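Local structure of 3-oxoacyl-[acyl-carrier-protein] reductase (Sinorhizobium meliloti, 3U9L) at residues S145-T153 with D270-L279; Q123-R134 with Y174-I183. The protein is probably an NADPH-dependent 3-oxoacyl-[acyl-carrier-protein] reductase of the short-chain dehydrogenase/reductase family. All coordinates share one frame; numbering follows the deposited sequence.

Interaction 1: residues S145-T153 with D270-L279; sequences SSSSSAGGT and DGADVGFSVL
Ser147 and Asp270 meet through their side chains. Ser147 OG donates a hydrogen bond to Asp270 OD2 at 2.4 Å, a length so short that its exact value is doubtful. Both side chains put their first branch between the backbone N and the carbonyl carbon (chi1 73° for Ser147, 67° for Asp270), which turns the hydroxyl and the carboxylate together. The other oxygen of the carboxylate is used within its own segment: Ala272 N donates to Asp270 OD1 at 3.0 Å, an Asx turn just ahead of helix 272-289. Both carboxylate oxygens thus have a partner. The backbone of Asp270 also takes part. Gly152 N donates to Asp270 O at 2.9 Å in a nearly straight bond (174°). A water joins Gly152 O to Asp270 OD2, the latter weakly.

Further along, the methyl of Ala150 sits squarely over the Phe276 ring, with CB 3.5 Å from its centroid. Ala272 CA makes a C-H...O contact with Ala150 O, and Ala272 CB packs 3.3 Å from Ser147 O. Two glycines allow this close approach. A beta carbon on Gly151 would run into Asp270 OD1 and Ala272 N, and one on Gly275 would strike Ala150 O. Gly271 takes the N-cap position with a positive phi, where a side chain would be jammed against Asp270 O. Ala150 also packs on Leu279 of the second subunit, and Leu279 on Ala150 of that subunit.

In short-chain dehydrogenases the active-site serine usually lies at the end of this strand or just after it, so loop 145-153 is probably close to the active site. Ser145 OG bonds to Asp168 of helix 158-179, and backbone bonds tie Ser145 and Ser147 to Ile188 and Pro190 of strand 183-190. Phe276 also packs on strand 262-265 and makes a cation-pi contact with Arg262.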
ATOM      1  N   SER A 145       4.534  -0.280 -11.846  1.00 18.60           N
ATOM      2  CA  SER A 145       3.654  -0.627 -10.787  1.00 18.45           C
ATOM      3  C   SER A 145       3.471  -2.144 -10.944  1.00 21.76           C
ATOM      4  O   SER A 145       4.414  -2.830 -11.354  1.00 20.01           O
ATOM      5  CB  SER A 145       2.336   0.104 -10.984  1.00 18.56           C
ATOM      6  OG  SER A 145       1.456  -0.108  -9.920  1.00 20.18           O
ATOM      7  N   SER A 146       2.264  -2.638 -10.665  1.00 19.72           N
ATOM      8  CA  SER A 146       2.007  -4.065 -10.666  1.00 21.73           C
ATOM      9  C   SER A 146       0.517  -4.335 -10.865  1.00 20.60           C
ATOM     10  O   SER A 146      -0.316  -3.747 -10.195  1.00 21.29           O
ATOM     11  CB  SER A 146       2.466  -4.623  -9.308  1.00 22.94           C
ATOM     12  OG  SER A 146       2.205  -5.986  -9.194  1.00 25.78           O
ATOM     13  N   SER A 147       0.179  -5.267 -11.750  1.00 20.82           N
ATOM     14  CA  SER A 147      -1.226  -5.658 -11.934  1.00 20.06           C
ATOM     15  C   SER A 147      -1.866  -6.095 -10.616  1.00 21.32           C
ATOM     16  O   SER A 147      -3.099  -6.019 -10.447  1.00 21.97           O
ATOM     17  CB  SER A 147      -1.316  -6.802 -12.979  1.00 20.53           C
ATOM     18  OG  SER A 147      -0.854  -8.031 -12.442  1.00 21.72           O
ATOM     19  N   SER A 148      -1.054  -6.565  -9.670  1.00 20.48           N
ATOM     20  CA  SER A 148      -1.616  -7.017  -8.403  1.00 21.88           C
ATOM     21  C   SER A 148      -2.338  -5.929  -7.584  1.00 21.70           C
ATOM     22  O   SER A 148      -3.214  -6.244  -6.766  1.00 22.53           O
ATOM     23  CB  SER A 148      -0.513  -7.616  -7.547  1.00 23.65           C
ATOM     24  OG  SER A 148       0.410  -6.607  -7.158  1.00 24.50           O
ATOM     25  N   SER A 149      -1.999  -4.659  -7.793  1.00 20.95           N
ATOM     26  CA  SER A 149      -2.626  -3.604  -6.973  1.00 22.01           C
ATOM     27  C   SER A 149      -4.075  -3.372  -7.386  1.00 20.93           C
ATOM     28  O   SER A 149      -4.787  -2.742  -6.664  1.00 22.84           O
ATOM     29  CB  SER A 149      -1.840  -2.278  -7.014  1.00 21.64           C
ATOM     30  OG  SER A 149      -0.456  -2.534  -6.716  1.00 24.32           O
ATOM     31  N   ALA A 150      -4.515  -3.860  -8.539  1.00 19.37           N
ATOM     32  CA  ALA A 150      -5.958  -3.781  -8.866  1.00 20.60           C
ATOM     33  C   ALA A 150      -6.512  -4.962  -9.719  1.00 21.25           C
ATOM     34  O   ALA A 150      -7.487  -4.784 -10.447  1.00 21.50           O
ATOM     35  CB  ALA A 150      -6.238  -2.516  -9.592  1.00 18.94           C
ATOM     36  N   GLY A 151      -5.862  -6.112  -9.704  1.00 19.70           N
ATOM     37  CA  GLY A 151      -6.323  -7.219 -10.501  1.00 19.89           C
ATOM     38  C   GLY A 151      -6.381  -8.470  -9.616  1.00 19.69           C
ATOM     39  O   GLY A 151      -6.091  -8.427  -8.405  1.00 18.77           O
ATOM     40  N   GLY A 152      -6.741  -9.588 -10.227  1.00 20.31           N
ATOM     41  CA  GLY A 152      -6.827 -10.849  -9.501  1.00 18.78           C
ATOM     42  C   GLY A 152      -5.429 -11.240  -9.073  1.00 21.18           C
ATOM     43  O   GLY A 152      -4.480 -11.116  -9.850  1.00 22.70           O
ATOM     44  N   THR A 153      -5.253 -11.731  -7.851  1.00 20.79           N
ATOM     45  CA  THR A 153      -3.888 -12.008  -7.380  1.00 20.88           C
ATOM     46  C   THR A 153      -3.803 -13.341  -6.613  1.00 19.87           C
ATOM     47  O   THR A 153      -4.805 -13.888  -6.132  1.00 19.92           O
ATOM     48  CB  THR A 153      -3.423 -10.927  -6.352  1.00 24.00           C
ATOM     49  OG1 THR A 153      -4.430 -10.851  -5.352  1.00 23.58           O
ATOM     50  CG2 THR A 153      -3.281  -9.562  -6.920  1.00 24.05           C
ATOM     51  N   ASP A 270      -5.153 -10.669 -15.857  1.00 18.32           N
ATOM     52  CA  ASP A 270      -5.702 -10.783 -14.524  1.00 20.13           C
ATOM     53  C   ASP A 270      -6.750  -9.667 -14.155  1.00 18.39           C
ATOM     54  O   ASP A 270      -7.271  -9.694 -13.044  1.00 18.60           O
ATOM     55  CB  ASP A 270      -4.600 -10.834 -13.447  1.00 20.69           C
ATOM     56  CG  ASP A 270      -3.818  -9.512 -13.307  1.00 22.94           C
ATOM     57  OD1 ASP A 270      -4.401  -8.379 -13.538  1.00 22.66           O
ATOM     58  OD2 ASP A 270      -2.586  -9.623 -13.000  1.00 23.66           O
ATOM     59  N   GLY A 271      -7.026  -8.733 -15.059  1.00 17.18           N
ATOM     60  CA  GLY A 271      -8.110  -7.761 -14.863  1.00 18.23           C
ATOM     61  C   GLY A 271      -7.700  -6.381 -14.350  1.00 17.69           C
ATOM     62  O   GLY A 271      -8.528  -5.496 -14.179  1.00 17.59           O
ATOM     63  N   ALA A 272      -6.416  -6.173 -14.083  1.00 18.94           N
ATOM     64  CA  ALA A 272      -5.971  -4.874 -13.567  1.00 18.07           C
ATOM     65  C   ALA A 272      -6.306  -3.762 -14.572  1.00 18.74           C
ATOM     66  O   ALA A 272      -6.449  -2.623 -14.173  1.00 16.56           O
ATOM     67  CB  ALA A 272      -4.499  -4.855 -13.228  1.00 17.10           C
ATOM     68  N   ASP A 273      -6.453  -4.110 -15.843  1.00 18.74           N
ATOM     69  CA  ASP A 273      -6.821  -3.115 -16.821  1.00 18.43           C
ATOM     70  C   ASP A 273      -8.194  -2.570 -16.500  1.00 18.46           C
ATOM     71  O   ASP A 273      -8.410  -1.382 -16.603  1.00 17.20           O
ATOM     72  CB  ASP A 273      -6.757  -3.657 -18.255  1.00 18.86           C
ATOM     73  CG  ASP A 273      -7.585  -4.904 -18.464  1.00 21.08           C
ATOM     74  OD1 ASP A 273      -7.715  -5.749 -17.562  1.00 20.86           O
ATOM     75  OD2 ASP A 273      -8.094  -5.083 -19.579  1.00 24.93           O
ATOM     76  N   VAL A 274      -9.099  -3.454 -16.096  1.00 18.34           N
ATOM     77  CA  VAL A 274     -10.464  -3.131 -15.777  1.00 16.81           C
ATOM     78  C   VAL A 274     -10.487  -2.463 -14.404  1.00 17.53           C
ATOM     79  O   VAL A 274     -11.082  -1.394 -14.233  1.00 16.71           O
ATOM     80  CB  VAL A 274     -11.339  -4.438 -15.690  1.00 17.01           C
ATOM     81  CG1 VAL A 274     -12.743  -4.078 -15.297  1.00 18.00           C
ATOM     82  CG2 VAL A 274     -11.397  -5.136 -17.006  1.00 16.97           C
ATOM     83  N   GLY A 275      -9.870  -3.093 -13.397  1.00 16.95           N
ATOM     84  CA  GLY A 275      -9.828  -2.477 -12.074  1.00 16.40           C
ATOM     85  C   GLY A 275      -9.284  -1.023 -12.132  1.00 18.57           C
ATOM     86  O   GLY A 275      -9.889  -0.078 -11.624  1.00 17.02           O
ATOM     87  N   PHE A 276      -8.116  -0.830 -12.731  1.00 17.22           N
ATOM     88  CA  PHE A 276      -7.537   0.496 -12.727  1.00 17.60           C
ATOM     89  C   PHE A 276      -8.323   1.495 -13.556  1.00 18.07           C
ATOM     90  O   PHE A 276      -8.320   2.662 -13.265  1.00 18.15           O
ATOM     91  CB  PHE A 276      -6.070   0.503 -13.185  1.00 16.47           C
ATOM     92  CG  PHE A 276      -5.069   0.235 -12.055  1.00 17.88           C
ATOM     93  CD1 PHE A 276      -5.038   1.027 -10.924  1.00 17.61           C
ATOM     94  CD2 PHE A 276      -4.164  -0.815 -12.136  1.00 17.43           C
ATOM     95  CE1 PHE A 276      -4.125   0.762  -9.892  1.00 18.20           C
ATOM     96  CE2 PHE A 276      -3.236  -1.089 -11.101  1.00 17.98           C
ATOM     97  CZ  PHE A 276      -3.212  -0.280  -9.995  1.00 19.88           C
ATOM     98  N   SER A 277      -8.961   1.055 -14.616  1.00 17.90           N
ATOM     99  CA  SER A 277      -9.643   2.022 -15.413  1.00 19.01           C
ATOM    100  C   SER A 277     -10.902   2.525 -14.658  1.00 18.33           C
ATOM    101  O   SER A 277     -11.270   3.705 -14.756  1.00 17.89           O
ATOM    102  CB  SER A 277      -9.946   1.426 -16.796  1.00 19.54           C
ATOM    103  OG  SER A 277     -11.152   0.698 -16.633  1.00 22.01           O
ATOM    104  N   VAL A 278     -11.541   1.661 -13.875  1.00 17.10           N
ATOM    105  CA  VAL A 278     -12.553   2.114 -12.909  1.00 17.19           C
ATOM    106  C   VAL A 278     -11.952   3.013 -11.819  1.00 18.06           C
ATOM    107  O   VAL A 278     -12.453   4.141 -11.587  1.00 16.98           O
ATOM    108  CB  VAL A 278     -13.341   0.926 -12.244  1.00 17.89           C
ATOM    109  CG1 VAL A 278     -14.222   1.451 -11.102  1.00 15.68           C
ATOM    110  CG2 VAL A 278     -14.178   0.185 -13.308  1.00 16.24           C
ATOM    111  N   LEU A 279     -10.882   2.574 -11.142  1.00 17.40           N
ATOM    112  CA  LEU A 279     -10.286   3.484 -10.123  1.00 17.77           C
ATOM    113  C   LEU A 279      -9.854   4.841 -10.693  1.00 18.43           C
ATOM    114  O   LEU A 279     -10.066   5.873 -10.042  1.00 16.63           O
ATOM    115  CB  LEU A 279      -9.073   2.912  -9.386  1.00 17.86           C
ATOM    116  CG  LEU A 279      -9.343   1.584  -8.671  1.00 21.51           C
ATOM    117  CD1 LEU A 279      -8.105   1.102  -7.892  1.00 21.83           C
ATOM    118  CD2 LEU A 279     -10.577   1.599  -7.768  1.00 21.23           C
TER
HETATM  119  O   HOH W   1      -1.932 -12.265 -11.000  1.00 30.40           O

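Interaction 2: residues Q123-R134 with Y174-I183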
ATOM      1  N   GLN A 123      11.082   7.283  -2.715  1.00 16.97           N
ATOM      2  CA  GLN A 123      11.066   8.541  -2.023  1.00 17.58           C
ATOM      3  C   GLN A 123      12.488   9.153  -1.934  1.00 18.34           C
ATOM      4  O   GLN A 123      12.670  10.377  -2.108  1.00 20.27           O
ATOM      5  CB  GLN A 123      10.415   8.366  -0.642  1.00 17.79           C
ATOM      6  CG  GLN A 123      10.109   9.691   0.152  1.00 18.21           C
ATOM      7  CD  GLN A 123       9.127  10.625  -0.540  1.00 19.87           C
ATOM      8  OE1 GLN A 123       8.455  10.247  -1.519  1.00 18.86           O
ATOM      9  NE2 GLN A 123       9.064  11.889  -0.050  1.00 18.87           N
ATOM     10  N   ARG A 124      13.483   8.333  -1.639  1.00 18.76           N
ATOM     11  CA  ARG A 124      14.872   8.800  -1.668  1.00 19.43           C
ATOM     12  C   ARG A 124      15.214   9.358  -3.032  1.00 19.03           C
ATOM     13  O   ARG A 124      15.764  10.435  -3.154  1.00 18.81           O
ATOM     14  CB  ARG A 124      15.851   7.645  -1.320  1.00 20.66           C
ATOM     15  CG  ARG A 124      15.795   7.289   0.131  1.00 21.84           C
ATOM     16  CD  ARG A 124      16.807   6.219   0.525  1.00 23.85           C
ATOM     17  NE  ARG A 124      16.415   5.770   1.840  1.00 23.63           N
ATOM     18  CZ  ARG A 124      15.766   4.634   2.091  1.00 23.55           C
ATOM     19  NH1 ARG A 124      15.519   3.757   1.122  1.00 22.01           N
ATOM     20  NH2 ARG A 124      15.400   4.377   3.322  1.00 23.42           N
ATOM     21  N   VAL A 125      14.900   8.606  -4.063  1.00 18.54           N
ATOM     22  CA  VAL A 125      15.186   9.035  -5.415  1.00 19.27           C
ATOM     23  C   VAL A 125      14.401  10.299  -5.777  1.00 19.37           C
ATOM     24  O   VAL A 125      14.962  11.270  -6.340  1.00 18.96           O
ATOM     25  CB  VAL A 125      14.937   7.891  -6.454  1.00 18.74           C
ATOM     26  CG1 VAL A 125      15.118   8.439  -7.923  1.00 18.45           C
ATOM     27  CG2 VAL A 125      15.910   6.763  -6.194  1.00 19.03           C
ATOM     28  N   ASN A 126      13.104  10.319  -5.467  1.00 17.23           N
ATOM     29  CA  ASN A 126      12.329  11.516  -5.761  1.00 18.14           C
ATOM     30  C   ASN A 126      12.834  12.781  -5.031  1.00 19.00           C
ATOM     31  O   ASN A 126      12.919  13.870  -5.613  1.00 18.46           O
ATOM     32  CB  ASN A 126      10.839  11.277  -5.442  1.00 16.90           C
ATOM     33  CG  ASN A 126      10.150  10.531  -6.547  1.00 16.76           C
ATOM     34  OD1 ASN A 126      10.514  10.667  -7.689  1.00 17.10           O
ATOM     35  ND2 ASN A 126       9.170   9.718  -6.212  1.00 16.45           N
ATOM     36  N   ARG A 127      13.136  12.632  -3.743  1.00 18.79           N
ATOM     37  CA  ARG A 127      13.585  13.771  -2.984  1.00 18.36           C
ATOM     38  C   ARG A 127      14.906  14.333  -3.550  1.00 21.73           C
ATOM     39  O   ARG A 127      15.158  15.557  -3.485  1.00 20.42           O
ATOM     40  CB  ARG A 127      13.696  13.431  -1.501  1.00 19.24           C
ATOM     41  CG  ARG A 127      12.311  13.553  -0.797  1.00 19.47           C
ATOM     42  CD  ARG A 127      12.374  13.090   0.701  1.00 22.18           C
ATOM     43  NE  ARG A 127      13.398  13.801   1.487  1.00 22.71           N
ATOM     44  CZ  ARG A 127      13.277  15.039   1.955  1.00 23.70           C
ATOM     45  NH1 ARG A 127      14.290  15.579   2.633  1.00 24.75           N
ATOM     46  NH2 ARG A 127      12.162  15.750   1.752  1.00 22.25           N
ATOM     47  N   ALA A 128      15.726  13.458  -4.131  1.00 18.59           N
ATOM     48  CA  ALA A 128      16.979  13.885  -4.791  1.00 21.71           C
ATOM     49  C   ALA A 128      16.764  14.516  -6.168  1.00 20.29           C
ATOM     50  O   ALA A 128      17.364  15.548  -6.502  1.00 21.47           O
ATOM     51  CB  ALA A 128      17.977  12.653  -4.901  1.00 20.53           C
ATOM     52  N   ALA A 129      15.940  13.895  -6.989  1.00 19.07           N
ATOM     53  CA  ALA A 129      15.754  14.270  -8.373  1.00 19.06           C
ATOM     54  C   ALA A 129      14.745  15.349  -8.633  1.00 20.29           C
ATOM     55  O   ALA A 129      14.923  16.150  -9.474  1.00 20.57           O
ATOM     56  CB  ALA A 129      15.436  13.072  -9.234  1.00 20.08           C
ATOM     57  N   LEU A 130      13.677  15.321  -7.870  1.00 19.64           N
ATOM     58  CA  LEU A 130      12.624  16.252  -8.077  1.00 20.64           C
ATOM     59  C   LEU A 130      12.962  17.755  -8.010  1.00 20.75           C
ATOM     60  O   LEU A 130      12.445  18.480  -8.775  1.00 20.77           O
ATOM     61  CB  LEU A 130      11.373  15.868  -7.276  1.00 19.57           C
ATOM     62  CG  LEU A 130      10.503  14.696  -7.705  1.00 18.72           C
ATOM     63  CD1 LEU A 130       9.356  14.563  -6.841  1.00 16.52           C
ATOM     64  CD2 LEU A 130      10.078  14.864  -9.105  1.00 18.33           C
ATOM     65  N   PRO A 131      13.822  18.165  -7.111  1.00 20.00           N
ATOM     66  CA  PRO A 131      14.210  19.582  -7.084  1.00 20.00           C
ATOM     67  C   PRO A 131      14.724  19.974  -8.445  1.00 20.00           C
ATOM     68  O   PRO A 131      14.401  21.010  -8.878  1.00 25.40           O
ATOM     69  CB  PRO A 131      15.343  19.567  -6.050  1.00 20.00           C
ATOM     70  CG  PRO A 131      14.903  18.531  -5.115  1.00 20.00           C
ATOM     71  CD  PRO A 131      13.926  17.618  -5.771  1.00 20.00           C
ATOM     72  N   HIS A 132      15.537  19.156  -9.106  1.00 23.64           N
ATOM     73  CA  HIS A 132      16.007  19.511 -10.409  1.00 23.77           C
ATOM     74  C   HIS A 132      14.900  19.527 -11.458  1.00 23.60           C
ATOM     75  O   HIS A 132      14.858  20.406 -12.259  1.00 21.92           O
ATOM     76  CB  HIS A 132      17.168  18.600 -10.793  1.00 24.00           C
ATOM     77  CG  HIS A 132      18.235  18.553  -9.762  1.00 25.13           C
ATOM     78  ND1 HIS A 132      19.230  19.497  -9.652  1.00 25.74           N
ATOM     79  CD2 HIS A 132      18.473  17.661  -8.778  1.00 23.00           C
ATOM     80  CE1 HIS A 132      20.015  19.184  -8.652  1.00 25.10           C
ATOM     81  NE2 HIS A 132      19.576  18.072  -8.108  1.00 23.76           N
HETATM   82  N   MSE A 133      14.001  18.554 -11.410  1.00 20.78           N
HETATM   83  CA  MSE A 133      12.953  18.501 -12.400  1.00 21.20           C
HETATM   84  C   MSE A 133      11.958  19.645 -12.216  1.00 21.40           C
HETATM   85  O   MSE A 133      11.476  20.170 -13.167  1.00 21.80           O
HETATM   86  CB  MSE A 133      12.300  17.123 -12.467  1.00 20.54           C
HETATM   87  CG  MSE A 133      13.284  15.953 -12.653  1.00 20.59           C
HETATM   88 SE   MSE A 133      12.603  14.164 -12.552  1.00 35.55          SE
HETATM   89  CE  MSE A 133      11.596  14.244 -14.055  1.00 19.83           C
ATOM     90  N   ARG A 134      11.754  20.056 -10.983  1.00 19.80           N
ATOM     91  CA  ARG A 134      10.883  21.143 -10.695  1.00 21.45           C
ATOM     92  C   ARG A 134      11.446  22.465 -11.199  1.00 24.76           C
ATOM     93  O   ARG A 134      10.716  23.278 -11.674  1.00 24.94           O
ATOM     94  CB  ARG A 134      10.553  21.217  -9.220  1.00 21.62           C
ATOM     95  CG  ARG A 134       9.588  20.160  -8.753  1.00 21.33           C
ATOM     96  CD  ARG A 134       9.075  20.352  -7.366  1.00 20.49           C
ATOM     97  NE  ARG A 134       9.962  19.999  -6.300  1.00 22.08           N
ATOM     98  CZ  ARG A 134      10.694  20.866  -5.632  1.00 25.03           C
ATOM     99  NH1 ARG A 134      10.644  22.138  -5.939  1.00 24.99           N
ATOM    100  NH2 ARG A 134      11.452  20.471  -4.665  1.00 23.95           N
ATOM    101  N   TYR A 174       1.680  11.892  -6.402  1.00 16.31           N
ATOM    102  CA  TYR A 174       2.703  12.745  -7.008  1.00 16.50           C
ATOM    103  C   TYR A 174       2.235  13.276  -8.349  1.00 17.27           C
ATOM    104  O   TYR A 174       2.500  14.428  -8.687  1.00 16.19           O
ATOM    105  CB  TYR A 174       3.993  11.958  -7.208  1.00 15.36           C
ATOM    106  CG  TYR A 174       4.975  12.046  -6.053  1.00 15.96           C
ATOM    107  CD1 TYR A 174       5.721  13.216  -5.829  1.00 15.58           C
ATOM    108  CD2 TYR A 174       5.227  10.958  -5.252  1.00 14.59           C
ATOM    109  CE1 TYR A 174       6.669  13.302  -4.806  1.00 16.48           C
ATOM    110  CE2 TYR A 174       6.186  11.033  -4.199  1.00 15.47           C
ATOM    111  CZ  TYR A 174       6.892  12.219  -3.981  1.00 16.58           C
ATOM    112  OH  TYR A 174       7.850  12.313  -2.975  1.00 16.15           O
ATOM    113  N   ALA A 175       1.538  12.436  -9.114  1.00 17.04           N
ATOM    114  CA  ALA A 175       0.970  12.866 -10.392  1.00 17.32           C
ATOM    115  C   ALA A 175       0.196  14.179 -10.218  1.00 17.20           C
ATOM    116  O   ALA A 175       0.394  15.127 -11.004  1.00 17.74           O
ATOM    117  CB  ALA A 175       0.030  11.768 -10.977  1.00 16.86           C
ATOM    118  N   ARG A 176      -0.654  14.254  -9.186  1.00 17.52           N
ATOM    119  CA  ARG A 176      -1.457  15.482  -8.930  1.00 17.97           C
ATOM    120  C   ARG A 176      -0.593  16.612  -8.380  1.00 17.82           C
ATOM    121  O   ARG A 176      -0.751  17.767  -8.746  1.00 18.43           O
ATOM    122  CB  ARG A 176      -2.531  15.244  -7.860  1.00 19.51           C
ATOM    123  CG  ARG A 176      -3.653  14.241  -8.137  1.00 20.62           C
ATOM    124  CD  ARG A 176      -3.500  13.441  -9.340  1.00 22.47           C
ATOM    125  NE  ARG A 176      -4.543  12.392  -9.366  1.00 25.91           N
ATOM    126  CZ  ARG A 176      -4.914  11.757 -10.472  1.00 26.46           C
ATOM    127  NH1 ARG A 176      -5.889  10.858 -10.391  1.00 28.11           N
ATOM    128  NH2 ARG A 176      -4.354  12.047 -11.662  1.00 25.14           N
ATOM    129  N   GLU A 177       0.280  16.268  -7.447  1.00 17.12           N
ATOM    130  CA  GLU A 177       1.032  17.261  -6.711  1.00 18.30           C
ATOM    131  C   GLU A 177       2.152  17.867  -7.573  1.00 18.42           C
ATOM    132  O   GLU A 177       2.610  18.954  -7.293  1.00 18.53           O
ATOM    133  CB  GLU A 177       1.602  16.662  -5.426  1.00 18.51           C
ATOM    134  CG  GLU A 177       0.542  16.120  -4.396  1.00 18.84           C
ATOM    135  CD  GLU A 177       1.225  15.539  -3.129  1.00 20.04           C
ATOM    136  OE1 GLU A 177       2.402  15.881  -2.890  1.00 19.01           O
ATOM    137  OE2 GLU A 177       0.625  14.717  -2.376  1.00 20.44           O
ATOM    138  N   LEU A 178       2.566  17.185  -8.630  1.00 17.43           N
ATOM    139  CA  LEU A 178       3.590  17.709  -9.496  1.00 18.52           C
ATOM    140  C   LEU A 178       3.005  18.342 -10.744  1.00 20.67           C
ATOM    141  O   LEU A 178       3.755  18.925 -11.546  1.00 19.45           O
ATOM    142  CB  LEU A 178       4.541  16.596  -9.959  1.00 18.05           C
ATOM    143  CG  LEU A 178       5.375  15.898  -8.870  1.00 18.54           C
ATOM    144  CD1 LEU A 178       6.125  14.744  -9.483  1.00 17.36           C
ATOM    145  CD2 LEU A 178       6.349  16.945  -8.248  1.00 18.48           C
ATOM    146  N   SER A 179       1.712  18.149 -10.990  1.00 17.99           N
ATOM    147  CA  SER A 179       1.221  18.596 -12.284  1.00 21.20           C
ATOM    148  C   SER A 179       1.377  20.160 -12.490  1.00 21.77           C
ATOM    149  O   SER A 179       1.621  20.610 -13.614  1.00 22.18           O
ATOM    150  CB  SER A 179      -0.226  18.170 -12.539  1.00 21.01           C
ATOM    151  OG  SER A 179      -1.023  18.804 -11.571  1.00 24.56           O
ATOM    152  N   ARG A 180       1.169  20.952 -11.442  1.00 21.91           N
ATOM    153  CA  ARG A 180       1.268  22.424 -11.635  1.00 24.48           C
ATOM    154  C   ARG A 180       2.722  22.800 -11.888  1.00 25.31           C
ATOM    155  O   ARG A 180       3.013  23.887 -12.408  1.00 25.79           O
ATOM    156  CB  ARG A 180       0.660  23.185 -10.465  1.00 25.54           C
ATOM    157  CG  ARG A 180      -0.885  23.135 -10.462  1.00 23.96           C
ATOM    158  CD  ARG A 180      -1.428  23.910  -9.302  1.00 25.60           C
ATOM    159  NE  ARG A 180      -2.874  23.779  -9.294  1.00 25.35           N
ATOM    160  CZ  ARG A 180      -3.669  24.183  -8.305  1.00 25.78           C
ATOM    161  NH1 ARG A 180      -3.162  24.789  -7.244  1.00 24.96           N
ATOM    162  NH2 ARG A 180      -4.980  23.942  -8.373  1.00 24.53           N
ATOM    163  N   TRP A 181       3.636  21.865 -11.580  1.00 22.54           N
ATOM    164  CA  TRP A 181       5.029  22.109 -11.877  1.00 23.21           C
ATOM    165  C   TRP A 181       5.389  21.709 -13.286  1.00 24.77           C
ATOM    166  O   TRP A 181       6.543  21.794 -13.648  1.00 27.27           O
ATOM    167  CB  TRP A 181       5.971  21.449 -10.883  1.00 22.88           C
ATOM    168  CG  TRP A 181       5.837  21.809  -9.431  1.00 22.60           C
ATOM    169  CD1 TRP A 181       4.971  21.241  -8.507  1.00 22.47           C
ATOM    170  CD2 TRP A 181       6.669  22.717  -8.685  1.00 22.91           C
ATOM    171  NE1 TRP A 181       5.202  21.753  -7.244  1.00 23.37           N
ATOM    172  CE2 TRP A 181       6.210  22.680  -7.330  1.00 23.50           C
ATOM    173  CE3 TRP A 181       7.729  23.568  -9.036  1.00 25.01           C
ATOM    174  CZ2 TRP A 181       6.802  23.431  -6.333  1.00 23.08           C
ATOM    175  CZ3 TRP A 181       8.298  24.340  -8.046  1.00 25.71           C
ATOM    176  CH2 TRP A 181       7.826  24.262  -6.691  1.00 25.13           C
ATOM    177  N   GLY A 182       4.416  21.318 -14.098  1.00 22.79           N
ATOM    178  CA  GLY A 182       4.688  20.857 -15.436  1.00 24.78           C
ATOM    179  C   GLY A 182       5.193  19.408 -15.612  1.00 24.17           C
ATOM    180  O   GLY A 182       5.559  19.011 -16.736  1.00 24.82           O
ATOM    181  N   ILE A 183       5.248  18.636 -14.521  1.00 20.46           N
ATOM    182  CA  ILE A 183       5.785  17.285 -14.553  1.00 21.34           C
ATOM    183  C   ILE A 183       4.694  16.227 -14.837  1.00 21.87           C
ATOM    184  O   ILE A 183       3.650  16.196 -14.193  1.00 19.31           O
ATOM    185  CB  ILE A 183       6.601  16.970 -13.304  1.00 20.58           C
ATOM    186  CG1 ILE A 183       7.854  17.871 -13.300  1.00 22.82           C
ATOM    187  CG2 ILE A 183       7.029  15.485 -13.233  1.00 21.19           C
ATOM    188  CD1 ILE A 183       8.461  17.939 -11.871  1.00 22.64           C
TER
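Arg134 lies along one face of the Trp181 indole. Its CD is centred over the six-membered ring, 3.6 Å from the centroid. The chain bends there (chi3 -77°), which lets the guanidinium follow the same face as a cation-pi contact, with CZ 4.8 Å from that centroid. The guanidinium and ring planes stand 62° apart, so the two groups are not stacked flat. NE and NH1 go on to salt bridges with Glu104 and Glu214 of the second subunit. With an alanine at Trp181 the indole face under Arg134 CD is gone, and the guanidinium, still paired with those acids, would probably be freer to turn.

Helices 108-136 and 158-179 are the long helices that form the dimer interface in many short-chain dehydrogenases, and here too they border the second subunit. Their segments cross at -34° with axes 12.6 Å apart, so long side chains must fill the gap. Tyr174 does so. Its OH donates to Gln123 OE1 at 2.6 Å, tilted out of the amide's carbonyl plane. Asn126 ND2 lies over one face of the ring near its rim, while its OD1 bonds to His93. Leu130 CD1 presses on Tyr174 CE1 at 3.6 Å, and Leu130 CD2 reaches Leu178 CD1. Ile183 CD1 touches CB of Met133, a selenomethionine in this crystal, at 4.0 Å and reaches Arg134 CG at the same distance.

Overall arrangement
From the N terminus the chain builds strands 7-10, 31-36, 61-65 and 90-93 with their helices before it reaches 123-134 on helix 108-136. Strand 139-144 and loop 145-153 follow. Helix 158-179 then leads to 174-183, where interaction 2 closes a loop of 39 residues that holds strand 139-144 and the loop after it. Beyond strands 183-190 and 262-265, segment 270-279 returns to 145-153, and interaction 1 closes a much longer loop. The two contacts cross along the chain. Interaction 2 joins the helices that flank strand 139-144. Interaction 1 ties the loop after that strand to the last helix. Their centres are 25 Å apart, and both border the second subunit.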